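Local coordinates for putative type VI secretion protein (Escherichia coli, PDB 3U66) that probably serves as an inner-membrane component of the type VI secretion system, this construct being its cytoplasmic, largely helical domain of the DotU family, at residues A[69-72]-A[73-76]; A[128-131]-A[132-135]. All blocks are in the same frame, centred on the assembly; numbering follows the deposited sequence.

Interaction 1 (A[69-72]-A[73-76]); sequences ALLD and ESVL
Ser74 folds its hydroxyl back onto the preceding turn, where OG lies 2.8 Å from Leu70 O and 3.1 Å from Leu71 O, close to both carbonyl oxygens at once. Leu70 O is also held by the backbone, since Ser74 N donates to it at 3.1 Å. The same i to i+4 pattern joins Glu73 N to Ala69 O, and Leu76 N to Asp72 O at 3.0 Å. Val75 N is gripped less firmly, making weak bonds to Leu71 O and Asp72 O. Such local pairing is the ordinary fabric of an alpha-helix, here the last two turns of helix 57-76 in the helical DotU domain. The two acids reach away from this ladder: at the start of helix 93-98, Asp72 OD1 accepts from Leu93 N and OD2 from Gln94 N, while OE2 of Glu73 accepts from both Thr137 N and Gly138 N. With its CG anti to the backbone N (chi1 -161°), Glu73 extends clear of the helix. Apolar contact follows on the flank, where Leu71 CD1 meets Val75 CG2 at 4.3 Å and both side chains touch Trp88. At the helix end, the isobutyl group of Leu76 folds back over Asp72 O.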
loop_
_atom_site.group_PDB
_atom_site.type_symbol
_atom_site.label_atom_id
_atom_site.label_comp_id
_atom_site.label_asym_id
_atom_site.label_seq_id
_atom_site.Cartn_x
_atom_site.Cartn_y
_atom_site.Cartn_z
ATOM N N ALA A 69 -0.615 0.276 -5.476
ATOM C CA ALA A 69 -0.083 -1.034 -5.099
ATOM C C ALA A 69 -0.950 -1.708 -4.029
ATOM O O ALA A 69 -1.135 -2.928 -4.084
ATOM C CB ALA A 69 1.341 -0.886 -4.596
ATOM N N LEU A 70 -1.495 -0.914 -3.078
ATOM C CA LEU A 70 -2.366 -1.405 -2.007
ATOM C C LEU A 70 -3.712 -1.876 -2.585
ATOM O O LEU A 70 -4.112 -3.027 -2.368
ATOM C CB LEU A 70 -2.530 -0.338 -0.881
ATOM C CG LEU A 70 -3.614 -0.527 0.203
ATOM C CD1 LEU A 70 -3.382 -1.780 1.048
ATOM C CD2 LEU A 70 -3.716 0.700 1.078
ATOM N N LEU A 71 -4.378 -0.997 -3.351
ATOM C CA LEU A 71 -5.663 -1.257 -4.002
ATOM C C LEU A 71 -5.604 -2.404 -5.024
ATOM O O LEU A 71 -6.494 -3.247 -5.008
ATOM C CB LEU A 71 -6.196 0.034 -4.640
ATOM C CG LEU A 71 -7.609 0.045 -5.223
ATOM C CD1 LEU A 71 -8.643 -0.576 -4.276
ATOM C CD2 LEU A 71 -8.005 1.447 -5.560
ATOM N N ASP A 72 -4.552 -2.460 -5.874
ATOM C CA ASP A 72 -4.354 -3.539 -6.856
ATOM C C ASP A 72 -4.234 -4.899 -6.168
ATOM O O ASP A 72 -4.885 -5.849 -6.599
ATOM C CB ASP A 72 -3.103 -3.296 -7.723
ATOM C CG ASP A 72 -3.236 -2.244 -8.807
ATOM O OD1 ASP A 72 -4.354 -2.055 -9.321
ATOM O OD2 ASP A 72 -2.210 -1.654 -9.179
ATOM N N GLU A 73 -3.416 -4.987 -5.097
ATOM C CA GLU A 73 -3.202 -6.219 -4.335
ATOM C C GLU A 73 -4.469 -6.736 -3.643
ATOM O O GLU A 73 -4.708 -7.940 -3.684
ATOM C CB GLU A 73 -2.054 -6.063 -3.329
ATOM C CG GLU A 73 -1.496 -7.392 -2.850
ATOM C CD GLU A 73 -0.735 -7.304 -1.549
ATOM O OE1 GLU A 73 -1.374 -7.219 -0.474
ATOM O OE2 GLU A 73 0.512 -7.306 -1.610
ATOM N N SER A 74 -5.275 -5.841 -3.028
ATOM C CA SER A 74 -6.518 -6.226 -2.339
ATOM C C SER A 74 -7.623 -6.713 -3.291
ATOM O O SER A 74 -8.515 -7.454 -2.864
ATOM C CB SER A 74 -7.018 -5.117 -1.416
ATOM O OG SER A 74 -6.745 -3.822 -1.924
ATOM N N VAL A 75 -7.540 -6.329 -4.583
ATOM C CA VAL A 75 -8.482 -6.731 -5.632
ATOM C C VAL A 75 -8.055 -8.072 -6.253
ATOM O O VAL A 75 -8.902 -8.935 -6.488
ATOM C CB VAL A 75 -8.669 -5.605 -6.693
ATOM C CG1 VAL A 75 -9.386 -6.105 -7.939
ATOM C CG2 VAL A 75 -9.420 -4.421 -6.101
ATOM N N LEU A 76 -6.751 -8.237 -6.525
ATOM C CA LEU A 76 -6.220 -9.448 -7.154
ATOM C C LEU A 76 -6.202 -10.680 -6.244
ATOM O O LEU A 76 -6.395 -11.794 -6.738
ATOM C CB LEU A 76 -4.865 -9.199 -7.843
ATOM C CG LEU A 76 -4.848 -8.106 -8.932
ATOM C CD1 LEU A 76 -3.445 -7.603 -9.179
ATOM C CD2 LEU A 76 -5.505 -8.573 -10.232
#

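Interaction 2 (A[128-131]-A[132-135]); sequences LCRT and LQLG
Arg130 and Gln133 run side by side, pointing the same way, and their polar ends join: NH1 of Arg130 donates to OE1 of Gln133 over 2.9 Å, nearly straight at 163°. The donor sits on a lone pair in the carbonyl plane, and guanidinium and amide are almost coplanar, 4° apart. A water accepts from Arg130 NH1 and Gln133 NE2, bridging the two groups in the guanidinium plane; together with the NH1 bond, this probably favours one orientation of the amide. NE of Arg130 forms a salt bridge with Glu10. Replacing Arg130 by a leucine would probably leave Glu10 without its charged mate and the Gln133 amide free to turn. Thr131 OG1, set beside its own backbone N, is hydrogen-bonded to Cys127 O.

Among backbone bonds, Gln133 N to Cys129 O (2.9 Å) and Leu134 N to Arg130 O (3.0 Å) are firm, and Leu132 N to Leu128 O is weak.

The side chains of Leu132 and Leu134 lie against the carbonyls of the preceding turn, those of Leu128 and Arg130. Apolar packing is directed outward, Leu128 onto Ile62 and Leu134 onto Trp17.

Gly135 then leaves the helix with a positive phi of 119°, which favours glycine, and completes a Schellman motif closing helix 122-133.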
loop_
_atom_site.group_PDB
_atom_site.type_symbol
_atom_site.label_atom_id
_atom_site.label_comp_id
_atom_site.label_asym_id
_atom_site.label_seq_id
_atom_site.Cartn_x
_atom_site.Cartn_y
_atom_site.Cartn_z
ATOM N N LEU A 128 2.804 5.062 3.993
ATOM C CA LEU A 128 3.494 3.777 3.882
ATOM C C LEU A 128 3.132 2.846 5.057
ATOM O O LEU A 128 3.081 1.622 4.885
ATOM C CB LEU A 128 5.018 3.975 3.767
ATOM C CG LEU A 128 5.533 4.653 2.488
ATOM C CD1 LEU A 128 6.997 4.964 2.597
ATOM C CD2 LEU A 128 5.270 3.809 1.243
ATOM N N CYS A 129 2.854 3.437 6.238
ATOM C CA CYS A 129 2.427 2.699 7.424
ATOM C C CYS A 129 0.983 2.266 7.240
ATOM O O CYS A 129 0.631 1.125 7.547
ATOM C CB CYS A 129 2.600 3.538 8.690
ATOM S SG CYS A 129 4.315 3.691 9.242
ATOM N N ARG A 130 0.154 3.179 6.721
ATOM C CA ARG A 130 -1.259 2.930 6.449
ATOM C C ARG A 130 -1.406 1.839 5.392
ATOM O O ARG A 130 -2.274 0.973 5.544
ATOM C CB ARG A 130 -1.970 4.229 6.029
ATOM C CG ARG A 130 -3.323 4.466 6.698
ATOM C CD ARG A 130 -3.196 4.701 8.187
ATOM N NE ARG A 130 -4.106 5.729 8.690
ATOM C CZ ARG A 130 -5.061 5.520 9.589
ATOM N NH1 ARG A 130 -5.255 4.304 10.092
ATOM N NH2 ARG A 130 -5.835 6.516 9.989
ATOM N N THR A 131 -0.511 1.842 4.365
ATOM C CA THR A 131 -0.476 0.854 3.285
ATOM C C THR A 131 -0.259 -0.550 3.874
ATOM O O THR A 131 -0.968 -1.481 3.502
ATOM C CB THR A 131 0.559 1.267 2.219
ATOM O OG1 THR A 131 0.186 2.535 1.671
ATOM C CG2 THR A 131 0.704 0.249 1.099
ATOM N N LEU A 132 0.684 -0.676 4.822
ATOM C CA LEU A 132 1.001 -1.939 5.494
ATOM C C LEU A 132 -0.062 -2.362 6.496
ATOM O O LEU A 132 -0.293 -3.563 6.648
ATOM C CB LEU A 132 2.385 -1.906 6.171
ATOM C CG LEU A 132 3.621 -1.688 5.285
ATOM C CD1 LEU A 132 4.878 -1.841 6.080
ATOM C CD2 LEU A 132 3.653 -2.628 4.099
ATOM N N GLN A 133 -0.699 -1.387 7.181
ATOM C CA GLN A 133 -1.768 -1.617 8.154
ATOM C C GLN A 133 -2.996 -2.201 7.466
ATOM O O GLN A 133 -3.632 -3.083 8.031
ATOM C CB GLN A 133 -2.137 -0.303 8.871
ATOM C CG GLN A 133 -3.218 -0.448 9.950
ATOM C CD GLN A 133 -3.929 0.832 10.313
ATOM O OE1 GLN A 133 -3.693 1.903 9.752
ATOM N NE2 GLN A 133 -4.846 0.738 11.251
ATOM N N LEU A 134 -3.323 -1.726 6.251
ATOM C CA LEU A 134 -4.511 -2.189 5.521
ATOM C C LEU A 134 -4.374 -3.563 4.854
ATOM O O LEU A 134 -5.352 -4.084 4.310
ATOM C CB LEU A 134 -5.078 -1.117 4.562
ATOM C CG LEU A 134 -5.363 0.283 5.146
ATOM C CD1 LEU A 134 -5.987 1.163 4.118
ATOM C CD2 LEU A 134 -6.255 0.232 6.365
ATOM N N GLY A 135 -3.179 -4.141 4.920
ATOM C CA GLY A 135 -2.933 -5.478 4.404
ATOM C C GLY A 135 -1.926 -5.656 3.292
ATOM O O GLY A 135 -1.841 -6.764 2.749
HETATM O O HOH W 1 -7.087 2.776 12.178
#

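In the fold
Interaction 1 comes first along the chain, at the end of helix 57-76, and interaction 2 follows at the end of helix 122-133; their centres are about 12 Å apart. Although each is local, the end of helix 122-133 packs against the side of the last turns of helix 57-76 through Leu70, whose CD1 lies 3.5 Å from Thr131 O and whose CD2 lies 3.8 Å from Leu134 CD1. Helix 7-24 borders both, with Val20 touching Leu70, Leu71 and Leu134, while Leu107 of helix 103-115 touches Ala69, Leu128 and Thr131. The example shows how segments distant in sequence pack together in a helical bundle, here within the cytoplasmic domain of a probable secretion-system component.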